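Local coordinates for protein galactan 1,3-beta-galactosidase (Phanerochaete chrysosporium, PDB 7BYS) that probably cleaves beta-1,3-galactan chains of arabinogalactan from their ends, and carries a calcium-containing module thought to bind carbohydrate, at residues V112-T117 with N170-T175; K84-Q89 with Q148-L153; G23-G28 with S92-W97; D64-I69 with M96-D101. One frame throughout, in Å; residues are numbered along the deposited sequence.

Interaction 1 (V112-T117 with N170-T175); sequences VATAKT and NYYNVT. With NAG (2-acetamido-2-deoxy-beta-D-glucopyranose), chain D.
Thr114 and Tyr172 meet through apolar atoms: the methyl CG2 of Thr114 lies 3.9 Å from CE1 of Tyr172, the threonine side chain crossing that of the tyrosine at about a right angle and reaching the ring obliquely. One face of this ring carries CB of Asn170, 3.5 Å above the plane and over its centre, and Lys125 makes a cation-pi contact with it. Val112 packs more loosely: with chi1 at -179°, CG2 lies beside the backbone N and comes 4.1 Å from the backbone O of Tyr172.

Two polar links run to strand 93-101, the neighbour of 109-115: the hydroxyl of Tyr172 hydrogen-bonds Glu93, and the carbonyl of Tyr171 accepts from the indole NH of Trp97. Covalently, ND2 of Asn173 holds C1 of an N-linked N-acetylglucosamine at 1.4 Å. Strand 109-115 and the loop leading into strand 174-181 belong to successive four-stranded antiparallel blades, an arrangement characteristic of the five-bladed beta-propeller of family 43.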
loop_
_atom_site.group_PDB
_atom_site.type_symbol
_atom_site.label_atom_id
_atom_site.label_comp_id
_atom_site.label_asym_id
_atom_site.label_seq_id
_atom_site.Cartn_x
_atom_site.Cartn_y
_atom_site.Cartn_z
ATOM N N VAL A 112 -6.971 18.462 -12.445
ATOM C CA VAL A 112 -7.214 17.685 -13.656
ATOM C C VAL A 112 -6.101 17.972 -14.658
ATOM O O VAL A 112 -5.650 19.117 -14.793
ATOM C CB VAL A 112 -8.601 17.971 -14.270
ATOM C CG1 VAL A 112 -8.822 17.114 -15.515
ATOM C CG2 VAL A 112 -9.699 17.715 -13.244
ATOM N N ALA A 113 -5.640 16.929 -15.341
ATOM C CA ALA A 113 -4.668 17.074 -16.419
ATOM C C ALA A 113 -5.001 16.054 -17.498
ATOM O O ALA A 113 -5.655 15.039 -17.233
ATOM C CB ALA A 113 -3.217 16.910 -15.933
ATOM N N THR A 114 -4.563 16.323 -18.730
ATOM C CA THR A 114 -4.951 15.481 -19.857
ATOM C C THR A 114 -3.751 15.132 -20.729
ATOM O O THR A 114 -2.729 15.822 -20.729
ATOM C CB THR A 114 -6.021 16.150 -20.741
ATOM O OG1 THR A 114 -5.513 17.391 -21.243
ATOM C CG2 THR A 114 -7.296 16.426 -19.958
ATOM N N ALA A 115 -3.892 14.050 -21.489
ATOM C CA ALA A 115 -2.852 13.681 -22.440
ATOM C C ALA A 115 -3.437 12.787 -23.520
ATOM O O ALA A 115 -4.497 12.184 -23.345
ATOM C CB ALA A 115 -1.672 12.995 -21.741
ATOM N N LYS A 116 -2.723 12.695 -24.642
ATOM C CA LYS A 116 -3.136 11.811 -25.721
ATOM C C LYS A 116 -2.497 10.428 -25.648
ATOM O O LYS A 116 -2.926 9.522 -26.375
ATOM C CB LYS A 116 -2.855 12.447 -27.088
ATOM C CG LYS A 116 -3.512 13.796 -27.273
ATOM C CD LYS A 116 -5.025 13.696 -27.192
ATOM C CE LYS A 116 -5.593 12.935 -28.374
ATOM N NZ LYS A 116 -7.076 13.083 -28.449
ATOM N N THR A 117 -1.508 10.232 -24.787
ATOM C CA THR A 117 -0.873 8.940 -24.584
ATOM C C THR A 117 -0.896 8.642 -23.095
ATOM O O THR A 117 -0.981 9.565 -22.279
ATOM C CB THR A 117 0.574 8.943 -25.098
ATOM O OG1 THR A 117 1.333 9.923 -24.383
ATOM C CG2 THR A 117 0.600 9.277 -26.590
ATOM N N ASN A 170 -16.843 14.446 -20.548
ATOM C CA ASN A 170 -15.435 14.673 -20.841
ATOM C C ASN A 170 -14.526 14.205 -19.720
ATOM O O ASN A 170 -13.301 14.205 -19.897
ATOM C CB ASN A 170 -15.177 16.160 -21.075
ATOM C CG ASN A 170 -15.874 16.680 -22.308
ATOM O OD1 ASN A 170 -15.921 16.011 -23.342
ATOM N ND2 ASN A 170 -16.432 17.878 -22.200
ATOM N N TYR A 171 -15.095 13.816 -18.579
ATOM C CA TYR A 171 -14.316 13.558 -17.361
ATOM C C TYR A 171 -13.582 14.813 -16.871
ATOM O O TYR A 171 -12.520 14.721 -16.247
ATOM C CB TYR A 171 -13.324 12.392 -17.513
ATOM C CG TYR A 171 -13.862 11.059 -17.995
ATOM C CD1 TYR A 171 -15.200 10.700 -17.855
ATOM C CD2 TYR A 171 -12.990 10.129 -18.563
ATOM C CE1 TYR A 171 -15.655 9.443 -18.284
ATOM C CE2 TYR A 171 -13.433 8.878 -18.987
ATOM C CZ TYR A 171 -14.766 8.539 -18.852
ATOM O OH TYR A 171 -15.203 7.293 -19.260
ATOM N N TYR A 172 -14.114 16.003 -17.152
ATOM C CA TYR A 172 -13.436 17.249 -16.797
ATOM C C TYR A 172 -13.989 17.894 -15.538
ATOM O O TYR A 172 -13.318 18.753 -14.955
ATOM C CB TYR A 172 -13.566 18.293 -17.916
ATOM C CG TYR A 172 -12.791 18.017 -19.184
ATOM C CD1 TYR A 172 -11.884 16.962 -19.281
ATOM C CD2 TYR A 172 -12.967 18.836 -20.293
ATOM C CE1 TYR A 172 -11.179 16.731 -20.461
ATOM C CE2 TYR A 172 -12.282 18.614 -21.470
ATOM C CZ TYR A 172 -11.385 17.569 -21.553
ATOM O OH TYR A 172 -10.707 17.365 -22.743
ATOM N N ASN A 173 -15.191 17.513 -15.118
ATOM C CA ASN A 173 -15.880 18.228 -14.060
ATOM C C ASN A 173 -16.915 17.297 -13.444
ATOM O O ASN A 173 -17.349 16.322 -14.063
ATOM C CB ASN A 173 -16.516 19.506 -14.627
ATOM C CG ASN A 173 -17.147 20.372 -13.568
ATOM O OD1 ASN A 173 -16.719 20.385 -12.412
ATOM N ND2 ASN A 173 -18.185 21.106 -13.965
ATOM N N VAL A 174 -17.310 17.615 -12.214
ATOM C CA VAL A 174 -18.332 16.861 -11.498
ATOM C C VAL A 174 -19.692 17.471 -11.813
ATOM O O VAL A 174 -19.872 18.689 -11.686
ATOM C CB VAL A 174 -18.052 16.895 -9.988
ATOM C CG1 VAL A 174 -19.206 16.289 -9.234
ATOM C CG2 VAL A 174 -16.735 16.194 -9.667
ATOM N N THR A 175 -20.648 16.633 -12.223
ATOM C CA THR A 175 -21.970 17.085 -12.659
ATOM C C THR A 175 -23.067 16.909 -11.609
ATOM O O THR A 175 -23.912 17.799 -11.453
ATOM C CB THR A 175 -22.374 16.396 -13.974
ATOM O OG1 THR A 175 -23.636 16.911 -14.424
ATOM C CG2 THR A 175 -22.491 14.893 -13.824
HETATM C C1 NAG D . -18.914 21.982 -13.084
HETATM C C2 NAG D . -18.943 23.428 -13.572
HETATM C C3 NAG D . -19.732 24.317 -12.672
HETATM C C4 NAG D . -21.099 23.759 -12.392
HETATM C C5 NAG D . -20.980 22.330 -11.856
HETATM C C6 NAG D . -22.326 21.755 -11.528
HETATM C C7 NAG D . -16.548 23.966 -12.638
HETATM C C8 NAG D . -15.136 24.480 -12.940
HETATM N N2 NAG D . -17.528 23.919 -13.731
HETATM O O3 NAG D . -19.865 25.629 -13.289
HETATM O O4 NAG D . -21.770 24.586 -11.438
HETATM O O5 NAG D . -20.310 21.481 -12.853
HETATM O O6 NAG D . -22.929 21.274 -12.700
HETATM O O7 NAG D . -16.820 23.624 -11.529
#

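Interaction 2 (K84-Q89 with Q148-L153); sequences KVIFNQ and QTAYLL
The flat amides of Gln89 and Gln148 lie against each other with their planes 39° apart and their side chains crossing at about a right angle. Their nearest atoms are two donors, NE2 of Gln89 and NE2 of Gln148, 3.4 Å apart and not hydrogen-bonded. Because Gln148 was deposited in two conformers, this detail holds for one of them. In that conformer the chain bends at chi2 (99°), and OE1 is turned to a water instead, which donates to OE1 of Gln148 at 2.9 Å. The same water accepts from the backbone N of Gln89 at 2.9 Å and gives a weak bond to the backbone O of Phe87, joining the two segments through solvent at the partly exposed end of the contact.

Strand 79-88 is the first strand of one propeller blade and strand 150-156 the second of the next, and between them the contact turns apolar. Ile86 has CG1 between its backbone N and carbonyl carbon (chi1 57°), extending CD1 to 3.5 Å from CB of Ala150, tighter than an ordinary carbon contact. Ile140 and Tyr171 also touch Ile86, while the hydroxyl of Tyr171 hydrogen-bonds the backbone O of Gln148.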
loop_
_atom_site.group_PDB
_atom_site.type_symbol
_atom_site.label_atom_id
_atom_site.label_comp_id
_atom_site.label_asym_id
_atom_site.label_seq_id
_atom_site.Cartn_x
_atom_site.Cartn_y
_atom_site.Cartn_z
ATOM N N LYS A 84 -4.959 9.488 -10.369
ATOM C CA LYS A 84 -5.785 8.435 -10.953
ATOM C C LYS A 84 -5.961 8.814 -12.416
ATOM O O LYS A 84 -6.079 10.000 -12.728
ATOM C CB LYS A 84 -7.177 8.389 -10.268
ATOM C CG LYS A 84 -7.145 8.198 -8.741
ATOM C CD LYS A 84 -6.765 6.782 -8.335
ATOM C CE LYS A 84 -6.423 6.736 -6.846
ATOM N NZ LYS A 84 -4.957 7.000 -6.575
ATOM N N VAL A 85 -5.926 7.836 -13.320
ATOM C CA VAL A 85 -6.037 8.107 -14.753
ATOM C C VAL A 85 -7.036 7.142 -15.374
ATOM O O VAL A 85 -6.966 5.927 -15.146
ATOM C CB VAL A 85 -4.681 7.993 -15.478
ATOM C CG1 VAL A 85 -4.852 8.311 -16.968
ATOM C CG2 VAL A 85 -3.646 8.930 -14.868
ATOM N N ILE A 86 -7.973 7.692 -16.146
ATOM C CA ILE A 86 -8.906 6.894 -16.932
ATOM C C ILE A 86 -8.912 7.388 -18.375
ATOM O O ILE A 86 -8.615 8.553 -18.658
ATOM C CB ILE A 86 -10.335 6.879 -16.341
ATOM C CG1 ILE A 86 -10.890 8.295 -16.203
ATOM C CG2 ILE A 86 -10.368 6.135 -15.000
ATOM C CD1 ILE A 86 -12.336 8.316 -15.736
ATOM N N PHE A 87 -9.260 6.492 -19.297
ATOM C CA PHE A 87 -9.291 6.821 -20.719
ATOM C C PHE A 87 -10.705 7.194 -21.135
ATOM O O PHE A 87 -11.657 6.448 -20.872
ATOM C CB PHE A 87 -8.799 5.645 -21.559
ATOM C CG PHE A 87 -8.796 5.912 -23.044
ATOM C CD1 PHE A 87 -7.905 6.822 -23.600
ATOM C CD2 PHE A 87 -9.685 5.253 -23.878
ATOM C CE1 PHE A 87 -7.896 7.060 -24.976
ATOM C CE2 PHE A 87 -9.681 5.490 -25.250
ATOM C CZ PHE A 87 -8.784 6.385 -25.791
ATOM N N ASN A 88 -10.827 8.343 -21.784
ATOM C CA ASN A 88 -12.096 8.819 -22.320
ATOM C C ASN A 88 -12.192 8.419 -23.792
ATOM O O ASN A 88 -11.459 8.950 -24.639
ATOM C CB ASN A 88 -12.198 10.329 -22.157
ATOM C CG ASN A 88 -13.571 10.848 -22.514
ATOM O OD1 ASN A 88 -13.929 10.904 -23.686
ATOM N ND2 ASN A 88 -14.354 11.206 -21.510
ATOM N N GLN A 89 -13.081 7.469 -24.083
ATOM C CA GLN A 89 -13.242 6.964 -25.447
ATOM C C GLN A 89 -13.816 8.018 -26.384
ATOM O O GLN A 89 -13.403 8.109 -27.547
ATOM C CB GLN A 89 -14.125 5.717 -25.440
ATOM C CG GLN A 89 -13.434 4.512 -24.823
ATOM C CD GLN A 89 -14.184 3.204 -25.028
ATOM O OE1 GLN A 89 -13.791 2.166 -24.493
ATOM N NE2 GLN A 89 -15.263 3.247 -25.800
ATOM N N GLN A 148 -19.236 4.234 -20.144
ATOM C CA GLN A 148 -18.080 4.229 -19.248
ATOM C C GLN A 148 -18.170 5.405 -18.280
ATOM O O GLN A 148 -17.268 6.241 -18.181
ATOM C CB GLN A 148 -16.763 4.210 -20.023
ATOM C CG GLN A 148 -16.616 3.032 -20.978
ATOM C CD GLN A 148 -16.943 3.401 -22.407
ATOM O OE1 GLN A 148 -16.837 4.563 -22.797
ATOM N NE2 GLN A 148 -17.347 2.412 -23.197
ATOM N N THR A 149 -19.303 5.481 -17.589
ATOM C CA THR A 149 -19.557 6.597 -16.699
ATOM C C THR A 149 -18.542 6.577 -15.563
ATOM O O THR A 149 -18.252 5.523 -14.984
ATOM C CB THR A 149 -20.977 6.486 -16.146
ATOM O OG1 THR A 149 -21.903 6.342 -17.237
ATOM C CG2 THR A 149 -21.331 7.720 -15.357
ATOM N N ALA A 150 -17.990 7.746 -15.255
ATOM C CA ALA A 150 -16.949 7.861 -14.249
ATOM C C ALA A 150 -17.435 8.679 -13.059
ATOM O O ALA A 150 -18.352 9.510 -13.170
ATOM C CB ALA A 150 -15.687 8.482 -14.851
ATOM N N TYR A 151 -16.795 8.433 -11.911
ATOM C CA TYR A 151 -17.203 9.002 -10.635
ATOM C C TYR A 151 -15.988 9.436 -9.832
ATOM O O TYR A 151 -14.969 8.733 -9.798
ATOM C CB TYR A 151 -17.972 7.949 -9.822
ATOM C CG TYR A 151 -19.209 7.457 -10.517
ATOM C CD1 TYR A 151 -19.142 6.486 -11.506
ATOM C CD2 TYR A 151 -20.454 7.982 -10.189
ATOM C CE1 TYR A 151 -20.282 6.045 -12.157
ATOM C CE2 TYR A 151 -21.605 7.542 -10.821
ATOM C CZ TYR A 151 -21.514 6.581 -11.803
ATOM O OH TYR A 151 -22.670 6.144 -12.424
ATOM N N LEU A 152 -16.102 10.598 -9.200
ATOM C CA LEU A 152 -15.163 11.032 -8.173
ATOM C C LEU A 152 -15.623 10.480 -6.827
ATOM O O LEU A 152 -16.789 10.633 -6.445
ATOM C CB LEU A 152 -15.109 12.564 -8.120
ATOM C CG LEU A 152 -14.144 13.137 -7.083
ATOM C CD1 LEU A 152 -12.721 12.850 -7.504
ATOM C CD2 LEU A 152 -14.360 14.644 -6.901
ATOM N N LEU A 153 -14.710 9.839 -6.112
ATOM C CA LEU A 153 -14.927 9.356 -4.750
ATOM C C LEU A 153 -14.066 10.229 -3.851
ATOM O O LEU A 153 -12.869 10.363 -4.113
ATOM C CB LEU A 153 -14.435 7.908 -4.636
ATOM C CG LEU A 153 -14.681 6.966 -5.825
ATOM C CD1 LEU A 153 -14.144 5.573 -5.485
ATOM C CD2 LEU A 153 -16.162 6.897 -6.219
HETATM O O HOH W 1 -14.838 6.514 -22.019
#

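Interaction 3 (G23-G28 with S92-W97); sequences GILQVG and SEYVMW
Leu25 and Val27, on the first strand of one beta-propeller blade, pack against Tyr94 on the second strand of the following blade. The contact across the two segments is apolar. CD2 of Leu25 approaches the ring obliquely, 3.8 Å from CD1 of Tyr94, and the two side chains cross at about a right angle. Val27 comes from the opposite direction and meets the outer part of the tyrosine with both methyls: CG2 is 3.8 Å from CE1 of Tyr94, and CG1 is 3.6 Å from OH of Tyr94. With CG anti to the carbonyl carbon (chi1 -63°), the ring of Tyr94 spans the distance between the strands. Val85 touches both Leu25 and Tyr94, and the ring of Phe87 meets that of Tyr94 with planes at about 50°. An alanine in place of Tyr94 is likely to open a gap between the blades and leave the methyls of Leu25 and Val27 without their partner.

Ser92 and Glu93 both face Asn88 of strand 79-88, a G1 beta bulge. At the end of strand 22-27, NE2 of Gln26 donates to the backbone O of Gly28 at 2.8 Å, meeting that carbonyl nearly head-on with a C=O...donor angle of 164°.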
loop_
_atom_site.group_PDB
_atom_site.type_symbol
_atom_site.label_atom_id
_atom_site.label_comp_id
_atom_site.label_asym_id
_atom_site.label_seq_id
_atom_site.Cartn_x
_atom_site.Cartn_y
_atom_site.Cartn_z
ATOM N N GLY A 23 -2.332 4.981 -8.598
ATOM C CA GLY A 23 -3.438 4.847 -9.526
ATOM C C GLY A 23 -3.017 3.929 -10.658
ATOM O O GLY A 23 -1.933 4.103 -11.237
ATOM N N ILE A 24 -3.831 2.922 -10.974
ATOM C CA ILE A 24 -3.520 1.960 -12.029
ATOM C C ILE A 24 -4.428 2.217 -13.223
ATOM O O ILE A 24 -5.612 2.536 -13.061
ATOM C CB ILE A 24 -3.661 0.503 -11.544
ATOM C CG1 ILE A 24 -2.870 0.285 -10.255
ATOM C CG2 ILE A 24 -3.190 -0.460 -12.635
ATOM C CD1 ILE A 24 -1.349 0.394 -10.409
ATOM N N LEU A 25 -3.870 2.066 -14.422
ATOM C CA LEU A 25 -4.598 2.167 -15.682
ATOM C C LEU A 25 -4.188 0.986 -16.543
ATOM O O LEU A 25 -3.006 0.645 -16.617
ATOM C CB LEU A 25 -4.225 3.480 -16.412
ATOM C CG LEU A 25 -4.567 3.625 -17.905
ATOM C CD1 LEU A 25 -6.050 3.854 -18.128
ATOM C CD2 LEU A 25 -3.752 4.754 -18.530
ATOM N N GLN A 26 -5.156 0.352 -17.195
ATOM C CA GLN A 26 -4.855 -0.711 -18.142
ATOM C C GLN A 26 -5.218 -0.238 -19.541
ATOM O O GLN A 26 -6.337 0.230 -19.771
ATOM C CB GLN A 26 -5.599 -2.008 -17.805
ATOM C CG GLN A 26 -5.164 -3.180 -18.677
ATOM C CD GLN A 26 -5.976 -4.449 -18.446
ATOM O OE1 GLN A 26 -6.725 -4.560 -17.479
ATOM N NE2 GLN A 26 -5.823 -5.411 -19.343
ATOM N N VAL A 27 -4.262 -0.342 -20.463
ATOM C CA VAL A 27 -4.475 -0.039 -21.876
ATOM C C VAL A 27 -4.077 -1.282 -22.652
ATOM O O VAL A 27 -2.890 -1.628 -22.723
ATOM C CB VAL A 27 -3.663 1.178 -22.341
ATOM C CG1 VAL A 27 -3.977 1.503 -23.814
ATOM C CG2 VAL A 27 -3.915 2.376 -21.440
ATOM N N GLY A 28 -5.061 -1.956 -23.236
ATOM C CA GLY A 28 -4.760 -3.235 -23.852
ATOM C C GLY A 28 -4.199 -4.164 -22.797
ATOM O O GLY A 28 -4.776 -4.327 -21.718
ATOM N N SER A 92 -10.885 10.258 -27.084
ATOM C CA SER A 92 -9.592 9.579 -27.230
ATOM C C SER A 92 -8.513 10.262 -26.390
ATOM O O SER A 92 -7.422 10.585 -26.866
ATOM C CB SER A 92 -9.180 9.466 -28.698
ATOM O OG SER A 92 -10.201 8.835 -29.451
ATOM N N GLU A 93 -8.828 10.484 -25.117
ATOM C CA GLU A 93 -7.989 11.283 -24.244
ATOM C C GLU A 93 -7.859 10.598 -22.893
ATOM O O GLU A 93 -8.840 10.073 -22.354
ATOM C CB GLU A 93 -8.641 12.651 -24.036
ATOM C CG GLU A 93 -7.789 13.642 -23.293
ATOM C CD GLU A 93 -8.391 15.026 -23.301
ATOM O OE1 GLU A 93 -9.507 15.195 -22.750
ATOM O OE2 GLU A 93 -7.759 15.946 -23.866
ATOM N N TYR A 94 -6.641 10.607 -22.353
ATOM C CA TYR A 94 -6.394 10.163 -20.987
ATOM C C TYR A 94 -6.577 11.342 -20.049
ATOM O O TYR A 94 -6.075 12.438 -20.309
ATOM C CB TYR A 94 -4.983 9.585 -20.858
ATOM C CG TYR A 94 -4.813 8.354 -21.708
ATOM C CD1 TYR A 94 -5.111 7.094 -21.214
ATOM C CD2 TYR A 94 -4.402 8.458 -23.034
ATOM C CE1 TYR A 94 -4.995 5.971 -22.005
ATOM C CE2 TYR A 94 -4.279 7.354 -23.817
ATOM C CZ TYR A 94 -4.573 6.114 -23.307
ATOM O OH TYR A 94 -4.438 5.012 -24.116
ATOM N N VAL A 95 -7.316 11.121 -18.967
ATOM C CA VAL A 95 -7.649 12.184 -18.031
ATOM C C VAL A 95 -7.160 11.768 -16.658
ATOM O O VAL A 95 -7.571 10.717 -16.141
ATOM C CB VAL A 95 -9.152 12.505 -18.019
ATOM C CG1 VAL A 95 -9.401 13.725 -17.169
ATOM C CG2 VAL A 95 -9.658 12.722 -19.460
ATOM N N MET A 96 -6.276 12.583 -16.085
ATOM C CA MET A 96 -5.736 12.385 -14.748
ATOM C C MET A 96 -6.454 13.299 -13.767
ATOM O O MET A 96 -6.595 14.500 -14.024
ATOM C CB MET A 96 -4.238 12.693 -14.729
ATOM C CG MET A 96 -3.596 12.524 -13.357
ATOM S SD MET A 96 -1.888 13.137 -13.343
ATOM C CE MET A 96 -1.093 12.016 -14.504
ATOM N N TRP A 97 -6.898 12.739 -12.642
ATOM C CA TRP A 97 -7.377 13.524 -11.510
ATOM C C TRP A 97 -6.445 13.305 -10.323
ATOM O O TRP A 97 -5.792 12.259 -10.200
ATOM C CB TRP A 97 -8.803 13.120 -11.097
ATOM C CG TRP A 97 -9.860 13.562 -12.061
ATOM C CD1 TRP A 97 -9.933 13.254 -13.385
ATOM C CD2 TRP A 97 -10.995 14.387 -11.769
ATOM N NE1 TRP A 97 -11.039 13.854 -13.947
ATOM C CE2 TRP A 97 -11.714 14.542 -12.972
ATOM C CE3 TRP A 97 -11.467 15.022 -10.613
ATOM C CZ2 TRP A 97 -12.884 15.314 -13.053
ATOM C CZ3 TRP A 97 -12.633 15.783 -10.692
ATOM C CH2 TRP A 97 -13.327 15.917 -11.903
#

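Interaction 4 (D64-I69 with M96-D101); sequences DALSPI and MWFHSD
Ala65 touches Met96 methyl to methyl, its CB lying 3.8 Å from CE of Met96. The loop 64-69 follows the outermost strand of one propeller blade and packs here on strand 93-101, in the middle of the next. At Ala65 and Leu66 the backbone forms a classic beta bulge, both residues facing Val48, and both start their side chains toward strand 93-101. Met96 reaches Ala65 by running extended from the backbone and bending only at its last torsion (chi3 -64°), which turns CE to the alanine. Tyr122 touches both Ala65 and Met96.

Leu66 comes next and bridges two residues. Its CB is 4.3 Å from SD of Met96, while CD2 extends to 3.8 Å from CE1 of Phe98, the side chains crossing at about a right angle and the methyl approaching the ring obliquely. Ala113 on the adjoining strand also meets Leu66.

The side chain of Phe98 is about 6 Å from those of Glu81 and Arg82, which places this packing close to the galactose-binding residues. The next residue, His99, packs on Glu81, and its NE2 donates to OD2 of Asp101 at 2.6 Å, close to the imidazole plane and on the anti lone pair of the carboxylate oxygen.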
loop_
_atom_site.group_PDB
_atom_site.type_symbol
_atom_site.label_atom_id
_atom_site.label_comp_id
_atom_site.label_asym_id
_atom_site.label_seq_id
_atom_site.Cartn_x
_atom_site.Cartn_y
_atom_site.Cartn_z
ATOM N N ASP A 64 8.168 11.221 -16.496
ATOM C CA ASP A 64 7.102 11.557 -15.559
ATOM C C ASP A 64 5.844 12.010 -16.293
ATOM O O ASP A 64 5.908 12.701 -17.314
ATOM C CB ASP A 64 7.568 12.653 -14.604
ATOM C CG ASP A 64 8.617 12.166 -13.622
ATOM O OD1 ASP A 64 8.631 10.961 -13.299
ATOM O OD2 ASP A 64 9.419 13.008 -13.161
ATOM N N ALA A 65 4.691 11.614 -15.761
ATOM C CA ALA A 65 3.429 11.990 -16.379
ATOM C C ALA A 65 3.026 13.426 -16.054
ATOM O O ALA A 65 2.341 14.070 -16.858
ATOM C CB ALA A 65 2.327 11.031 -15.929
ATOM N N LEU A 66 3.411 13.939 -14.887
ATOM C CA LEU A 66 3.083 15.311 -14.512
ATOM C C LEU A 66 4.261 15.918 -13.765
ATOM O O LEU A 66 4.857 15.279 -12.892
ATOM C CB LEU A 66 1.795 15.400 -13.662
ATOM C CG LEU A 66 1.273 16.828 -13.478
ATOM C CD1 LEU A 66 0.726 17.331 -14.799
ATOM C CD2 LEU A 66 0.211 16.884 -12.388
ATOM N N SER A 67 4.603 17.148 -14.116
ATOM C CA SER A 67 5.766 17.828 -13.573
ATOM C C SER A 67 5.337 19.170 -13.011
ATOM O O SER A 67 4.296 19.708 -13.397
ATOM C CB SER A 67 6.818 18.036 -14.668
ATOM O OG SER A 67 7.248 16.787 -15.170
ATOM N N PRO A 68 6.117 19.739 -12.094
ATOM C CA PRO A 68 5.702 20.986 -11.446
ATOM C C PRO A 68 5.756 22.186 -12.375
ATOM O O PRO A 68 6.491 22.217 -13.365
ATOM C CB PRO A 68 6.708 21.145 -10.301
ATOM C CG PRO A 68 7.269 19.784 -10.093
ATOM C CD PRO A 68 7.313 19.172 -11.448
ATOM N N ILE A 69 4.938 23.176 -12.042
ATOM C CA ILE A 69 4.969 24.480 -12.693
ATOM C C ILE A 69 5.010 25.538 -11.600
ATOM O O ILE A 69 4.071 25.648 -10.795
ATOM C CB ILE A 69 3.756 24.708 -13.609
ATOM C CG1 ILE A 69 3.610 23.576 -14.630
ATOM C CG2 ILE A 69 3.887 26.048 -14.321
ATOM C CD1 ILE A 69 2.376 23.723 -15.525
ATOM N N MET A 96 -6.276 12.583 -16.085
ATOM C CA MET A 96 -5.736 12.385 -14.748
ATOM C C MET A 96 -6.454 13.299 -13.767
ATOM O O MET A 96 -6.595 14.500 -14.024
ATOM C CB MET A 96 -4.238 12.693 -14.729
ATOM C CG MET A 96 -3.596 12.524 -13.357
ATOM S SD MET A 96 -1.888 13.137 -13.343
ATOM C CE MET A 96 -1.093 12.016 -14.504
ATOM N N TRP A 97 -6.898 12.739 -12.642
ATOM C CA TRP A 97 -7.377 13.524 -11.510
ATOM C C TRP A 97 -6.445 13.305 -10.323
ATOM O O TRP A 97 -5.792 12.259 -10.200
ATOM C CB TRP A 97 -8.803 13.120 -11.097
ATOM C CG TRP A 97 -9.860 13.562 -12.061
ATOM C CD1 TRP A 97 -9.933 13.254 -13.385
ATOM C CD2 TRP A 97 -10.995 14.387 -11.769
ATOM N NE1 TRP A 97 -11.039 13.854 -13.947
ATOM C CE2 TRP A 97 -11.714 14.542 -12.972
ATOM C CE3 TRP A 97 -11.467 15.022 -10.613
ATOM C CZ2 TRP A 97 -12.884 15.314 -13.053
ATOM C CZ3 TRP A 97 -12.633 15.783 -10.692
ATOM C CH2 TRP A 97 -13.327 15.917 -11.903
ATOM N N PHE A 98 -6.361 14.309 -9.455
ATOM C CA PHE A 98 -5.535 14.183 -8.264
ATOM C C PHE A 98 -6.053 15.120 -7.185
ATOM O O PHE A 98 -6.787 16.070 -7.459
ATOM C CB PHE A 98 -4.048 14.436 -8.564
ATOM C CG PHE A 98 -3.762 15.747 -9.264
ATOM C CD1 PHE A 98 -3.745 15.820 -10.651
ATOM C CD2 PHE A 98 -3.482 16.889 -8.532
ATOM C CE1 PHE A 98 -3.448 17.016 -11.300
ATOM C CE2 PHE A 98 -3.188 18.093 -9.180
ATOM C CZ PHE A 98 -3.179 18.154 -10.559
ATOM N N HIS A 99 -5.656 14.840 -5.947
ATOM C CA HIS A 99 -5.909 15.748 -4.838
ATOM C C HIS A 99 -4.903 16.888 -4.949
ATOM O O HIS A 99 -3.687 16.651 -4.954
ATOM C CB HIS A 99 -5.743 14.986 -3.523
ATOM C CG HIS A 99 -5.790 15.841 -2.289
ATOM N ND1 HIS A 99 -5.422 15.346 -1.057
ATOM C CD2 HIS A 99 -6.178 17.123 -2.079
ATOM C CE1 HIS A 99 -5.561 16.291 -0.143
ATOM N NE2 HIS A 99 -6.013 17.382 -0.736
ATOM N N SER A 100 -5.415 18.109 -5.087
ATOM C CA SER A 100 -4.600 19.306 -5.237
ATOM C C SER A 100 -4.755 20.134 -3.967
ATOM O O SER A 100 -5.880 20.428 -3.548
ATOM C CB SER A 100 -5.082 20.071 -6.470
ATOM O OG SER A 100 -4.442 21.332 -6.591
ATOM N N ASP A 101 -3.640 20.476 -3.324
ATOM C CA ASP A 101 -3.774 21.173 -2.053
ATOM C C ASP A 101 -2.572 22.070 -1.789
ATOM O O ASP A 101 -1.565 22.041 -2.508
ATOM C CB ASP A 101 -3.996 20.193 -0.888
ATOM C CG ASP A 101 -5.129 20.627 0.034
ATOM O OD1 ASP A 101 -5.158 21.827 0.406
ATOM O OD2 ASP A 101 -5.999 19.790 0.368
#

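All four contacts converge on the sheet formed by strands 79-88, 93-101, 109-115 and 123-128. Interactions 3 and 4 both use strand 93-101 and face the preceding blade, the first meeting its opening strand and the second the loop that leaves its last strand; interactions 1 and 2 face the following blade. Interaction 4 is wholly buried and apolar across its segments, and lies nearest the galactose-binding residues. Interactions 1 and 3 are also largely buried, each centred on a tyrosine, with a glycan attached beside interaction 1. Interaction 2 reaches the surface, where a water bridges its segments beside two touching amides. Tyr171 ties interactions 1 and 2 together, while backbone pairing of Ala113 with Met96 joins the neighbouring strands used by interactions 1, 3 and 4.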